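Long-range contact in insecticidal Delta-Endotoxin Cry8Ea1 (Bacillus Thuringiensis, PDB 3EB7), which kills insect larvae as a three-domain Cry toxin, probably by binding receptors on midgut cells and opening pores in their membranes: residues Asn465-Asn479 and Val573-Leu585. Sequence-based numbering, arbitrary orientation.
Sequences NEVGHYLGGDPISFN and VGGSVVYIDRIEL
The Tyr579 ring has Val467 CG2 over one face, 4.1 Å from CE2, and Val577 CG2 over the other, 3.9 Å above the plane toward the rim, while the amide of Asn465 stands at its edge, almost perpendicular to it, with ND2 near the ring plane. Ser477 OG approaches obliquely, 3.2 Å from Tyr579 CD2. The ring is carried by an antiparallel strand pair in the C-terminal domain, the β-sandwich of three-domain Cry toxins. Strand 476-478 runs along strand 578-585, and their side chains alternate between two faces: Ser477 and Tyr579 on one, Ile476, Phe478, Val578 and Ile580 on the other. On that second face, Phe478 CE1 meets Ile580 CD1 at 3.7 Å, in a layer shared with Val566 and Ile564 of strand 559-567, while Val578 O lies at the edge of the Phe478 ring. Two hydrogen-bonded pairs, Ile476 with Ile580 and Phe478 with Val578, flank the non-hydrogen-bonded pair Ser477-Tyr579.

N-terminal to Ile476 the chain leaves the sheet, and water 1 lies within hydrogen-bonding distance of both Asp474 O and Asp581 O. Leu471 lies alongside the Asp581 carboxylate, pointing the opposite way, CB 3.5 Å from OD2; OD1 pairs with Arg504, and with Arg582 NH2 through charge alone. At the far end, with CG anti to its carbonyl carbon (chi1 -71°), Asn479 directs ND2 almost straight at Ser576 O, 3.0 Å away and within the amide plane.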
# COMPACT_ATOMS: atom_id res chain seq x y z
N ASN A 465 4.73 -15.65 -4.47
CA ASN A 465 4.24 -15.11 -5.73
C ASN A 465 3.94 -13.62 -5.46
O ASN A 465 3.88 -13.21 -4.29
CB ASN A 465 2.98 -15.88 -6.18
CG ASN A 465 1.78 -15.69 -5.24
OD1 ASN A 465 1.36 -14.56 -4.96
ND2 ASN A 465 1.23 -16.80 -4.74
N GLU A 466 3.74 -12.81 -6.50
CA GLU A 466 3.39 -11.39 -6.34
C GLU A 466 2.00 -11.06 -6.90
O GLU A 466 1.79 -9.99 -7.49
CB GLU A 466 4.45 -10.48 -6.99
CG GLU A 466 5.90 -10.74 -6.51
CD GLU A 466 6.08 -10.43 -5.04
OE1 GLU A 466 5.25 -9.67 -4.48
OE2 GLU A 466 7.05 -10.94 -4.43
N VAL A 467 1.06 -11.98 -6.70
CA VAL A 467 -0.33 -11.78 -7.08
C VAL A 467 -0.94 -10.57 -6.34
O VAL A 467 -1.84 -9.91 -6.85
CB VAL A 467 -1.16 -13.10 -6.89
CG1 VAL A 467 -2.69 -12.83 -7.00
CG2 VAL A 467 -0.73 -14.16 -7.92
N GLY A 468 -0.39 -10.28 -5.16
CA GLY A 468 -0.83 -9.17 -4.35
C GLY A 468 -0.51 -7.80 -4.91
O GLY A 468 -0.99 -6.82 -4.38
N HIS A 469 0.27 -7.72 -5.99
CA HIS A 469 0.41 -6.45 -6.71
C HIS A 469 -0.92 -5.90 -7.15
O HIS A 469 -1.07 -4.70 -7.26
CB HIS A 469 1.31 -6.53 -7.93
CG HIS A 469 2.76 -6.69 -7.60
ND1 HIS A 469 3.68 -7.10 -8.54
CD2 HIS A 469 3.45 -6.49 -6.46
CE1 HIS A 469 4.88 -7.14 -7.99
NE2 HIS A 469 4.76 -6.78 -6.72
N TYR A 470 -1.88 -6.78 -7.39
CA TYR A 470 -3.26 -6.38 -7.67
C TYR A 470 -4.12 -6.10 -6.42
O TYR A 470 -5.16 -5.45 -6.54
CB TYR A 470 -3.96 -7.47 -8.49
CG TYR A 470 -3.62 -7.45 -9.97
CD1 TYR A 470 -2.64 -8.31 -10.49
CD2 TYR A 470 -4.25 -6.55 -10.84
CE1 TYR A 470 -2.31 -8.30 -11.85
CE2 TYR A 470 -3.91 -6.51 -12.20
CZ TYR A 470 -2.95 -7.39 -12.69
OH TYR A 470 -2.64 -7.36 -14.03
N LEU A 471 -3.71 -6.60 -5.24
CA LEU A 471 -4.64 -6.70 -4.08
C LEU A 471 -4.29 -5.74 -2.93
O LEU A 471 -5.08 -5.53 -2.02
CB LEU A 471 -4.69 -8.16 -3.57
CG LEU A 471 -4.74 -9.25 -4.67
CD1 LEU A 471 -4.58 -10.67 -4.11
CD2 LEU A 471 -6.02 -9.17 -5.52
N GLY A 472 -3.09 -5.17 -2.97
CA GLY A 472 -2.60 -4.28 -1.94
C GLY A 472 -1.98 -5.04 -0.80
O GLY A 472 -1.79 -4.48 0.29
N GLY A 473 -1.63 -6.30 -1.07
CA GLY A 473 -1.11 -7.25 -0.05
C GLY A 473 -1.20 -8.70 -0.53
O GLY A 473 -1.77 -8.97 -1.56
N ASP A 474 -0.68 -9.64 0.24
CA ASP A 474 -0.63 -11.02 -0.19
C ASP A 474 -1.96 -11.81 -0.06
O ASP A 474 -2.66 -11.74 0.96
CB ASP A 474 0.45 -11.76 0.59
CG ASP A 474 1.85 -11.26 0.26
OD1 ASP A 474 2.12 -10.86 -0.91
OD2 ASP A 474 2.70 -11.28 1.20
N PRO A 475 -2.31 -12.57 -1.09
CA PRO A 475 -3.45 -13.49 -0.95
C PRO A 475 -2.98 -14.75 -0.17
O PRO A 475 -1.77 -14.95 -0.01
CB PRO A 475 -3.73 -13.90 -2.39
CG PRO A 475 -2.32 -13.88 -3.05
CD PRO A 475 -1.66 -12.65 -2.42
N ILE A 476 -3.92 -15.61 0.26
CA ILE A 476 -3.57 -16.96 0.72
C ILE A 476 -3.89 -17.93 -0.43
O ILE A 476 -4.94 -17.80 -1.04
CB ILE A 476 -4.27 -17.36 2.09
CG1 ILE A 476 -3.92 -16.39 3.24
CG2 ILE A 476 -3.92 -18.79 2.54
CD1 ILE A 476 -2.49 -16.11 3.38
N SER A 477 -2.99 -18.87 -0.73
CA SER A 477 -3.12 -19.80 -1.87
C SER A 477 -3.41 -21.24 -1.44
O SER A 477 -2.91 -21.69 -0.42
CB SER A 477 -1.82 -19.83 -2.70
OG SER A 477 -1.41 -18.50 -3.02
N PHE A 478 -4.20 -21.98 -2.23
CA PHE A 478 -4.38 -23.42 -2.01
C PHE A 478 -4.14 -24.18 -3.30
O PHE A 478 -4.71 -23.85 -4.32
CB PHE A 478 -5.77 -23.73 -1.45
CG PHE A 478 -6.10 -22.95 -0.22
CD1 PHE A 478 -6.68 -21.68 -0.31
CD2 PHE A 478 -5.81 -23.46 1.04
CE1 PHE A 478 -6.94 -20.93 0.84
CE2 PHE A 478 -6.09 -22.71 2.20
CZ PHE A 478 -6.65 -21.45 2.10
N ASN A 479 -3.24 -25.17 -3.24
CA ASN A 479 -3.06 -26.13 -4.31
C ASN A 479 -3.90 -27.39 -4.06
O ASN A 479 -3.99 -28.25 -4.90
CB ASN A 479 -1.58 -26.52 -4.47
CG ASN A 479 -0.74 -25.41 -5.06
OD1 ASN A 479 0.30 -25.04 -4.49
ND2 ASN A 479 -1.16 -24.88 -6.20
N VAL A 573 -4.78 -31.52 -11.28
CA VAL A 573 -3.68 -31.39 -12.22
C VAL A 573 -2.72 -30.30 -11.74
O VAL A 573 -3.14 -29.41 -11.03
CB VAL A 573 -4.22 -31.00 -13.58
CG1 VAL A 573 -3.10 -30.52 -14.49
CG2 VAL A 573 -4.98 -32.19 -14.20
N GLY A 574 -1.44 -30.39 -12.13
CA GLY A 574 -0.44 -29.41 -11.72
C GLY A 574 -0.81 -28.01 -12.17
O GLY A 574 -0.92 -27.73 -13.37
N GLY A 575 -1.04 -27.12 -11.20
CA GLY A 575 -1.45 -25.75 -11.52
C GLY A 575 -2.78 -25.45 -10.87
O GLY A 575 -3.20 -24.30 -10.76
N SER A 576 -3.45 -26.50 -10.41
CA SER A 576 -4.71 -26.35 -9.69
C SER A 576 -4.49 -25.47 -8.45
O SER A 576 -3.65 -25.77 -7.62
CB SER A 576 -5.24 -27.73 -9.34
OG SER A 576 -5.41 -28.46 -10.55
N VAL A 577 -5.21 -24.36 -8.37
CA VAL A 577 -4.92 -23.34 -7.36
C VAL A 577 -6.16 -22.47 -7.12
O VAL A 577 -6.87 -22.10 -8.05
CB VAL A 577 -3.64 -22.50 -7.76
CG1 VAL A 577 -3.93 -21.49 -8.92
CG2 VAL A 577 -2.96 -21.79 -6.53
N VAL A 578 -6.44 -22.20 -5.85
CA VAL A 578 -7.36 -21.16 -5.41
C VAL A 578 -6.58 -20.10 -4.60
O VAL A 578 -5.95 -20.43 -3.57
CB VAL A 578 -8.47 -21.77 -4.51
CG1 VAL A 578 -9.51 -20.73 -4.08
CG2 VAL A 578 -9.14 -22.95 -5.20
N TYR A 579 -6.60 -18.85 -5.07
CA TYR A 579 -6.12 -17.71 -4.27
C TYR A 579 -7.28 -17.03 -3.59
O TYR A 579 -8.28 -16.71 -4.25
CB TYR A 579 -5.47 -16.65 -5.15
CG TYR A 579 -4.33 -17.13 -5.95
CD1 TYR A 579 -4.54 -17.59 -7.23
CD2 TYR A 579 -3.02 -17.15 -5.43
CE1 TYR A 579 -3.52 -18.03 -7.99
CE2 TYR A 579 -1.97 -17.63 -6.21
CZ TYR A 579 -2.23 -18.05 -7.50
OH TYR A 579 -1.24 -18.51 -8.38
N ILE A 580 -7.18 -16.81 -2.29
CA ILE A 580 -8.20 -16.03 -1.56
C ILE A 580 -7.64 -14.67 -1.12
O ILE A 580 -6.62 -14.59 -0.45
CB ILE A 580 -8.79 -16.82 -0.37
CG1 ILE A 580 -9.40 -18.13 -0.89
CG2 ILE A 580 -9.85 -15.96 0.36
CD1 ILE A 580 -10.05 -18.93 0.22
N ASP A 581 -8.29 -13.60 -1.57
CA ASP A 581 -7.81 -12.23 -1.34
C ASP A 581 -8.39 -11.67 -0.06
O ASP A 581 -7.65 -11.43 0.89
CB ASP A 581 -8.15 -11.32 -2.53
CG ASP A 581 -8.00 -9.80 -2.20
OD1 ASP A 581 -8.75 -9.00 -2.79
OD2 ASP A 581 -7.15 -9.37 -1.37
N ARG A 582 -9.69 -11.47 -0.03
CA ARG A 582 -10.31 -10.82 1.09
C ARG A 582 -11.75 -11.26 1.28
O ARG A 582 -12.38 -11.76 0.35
CB ARG A 582 -10.27 -9.30 0.89
CG ARG A 582 -10.98 -8.79 -0.38
CD ARG A 582 -10.95 -7.27 -0.37
NE ARG A 582 -11.38 -6.61 -1.60
CZ ARG A 582 -10.56 -5.96 -2.43
NH1 ARG A 582 -11.03 -5.35 -3.52
NH2 ARG A 582 -9.26 -5.94 -2.19
N ILE A 583 -12.26 -11.05 2.48
CA ILE A 583 -13.68 -11.19 2.75
C ILE A 583 -14.23 -9.79 2.87
O ILE A 583 -13.59 -8.92 3.45
CB ILE A 583 -13.93 -11.86 4.09
CG1 ILE A 583 -13.37 -13.28 4.12
CG2 ILE A 583 -15.42 -11.83 4.46
CD1 ILE A 583 -12.99 -13.70 5.57
N GLU A 584 -15.41 -9.56 2.30
CA GLU A 584 -16.13 -8.30 2.54
C GLU A 584 -17.41 -8.68 3.24
O GLU A 584 -18.11 -9.62 2.85
CB GLU A 584 -16.39 -7.52 1.25
CG GLU A 584 -15.13 -7.38 0.37
CD GLU A 584 -15.37 -6.60 -0.91
OE1 GLU A 584 -16.50 -6.59 -1.41
OE2 GLU A 584 -14.42 -5.98 -1.44
N LEU A 585 -17.67 -7.93 4.32
CA LEU A 585 -18.83 -8.06 5.16
C LEU A 585 -19.75 -6.90 4.84
O LEU A 585 -19.35 -5.73 4.87
CB LEU A 585 -18.43 -8.03 6.63
CG LEU A 585 -17.80 -9.35 7.09
CD1 LEU A 585 -16.88 -9.15 8.30
CD2 LEU A 585 -18.91 -10.36 7.39
O HOH W 1 -5.12 -11.91 1.92
O HOH W 2 -4.75 -9.93 -0.48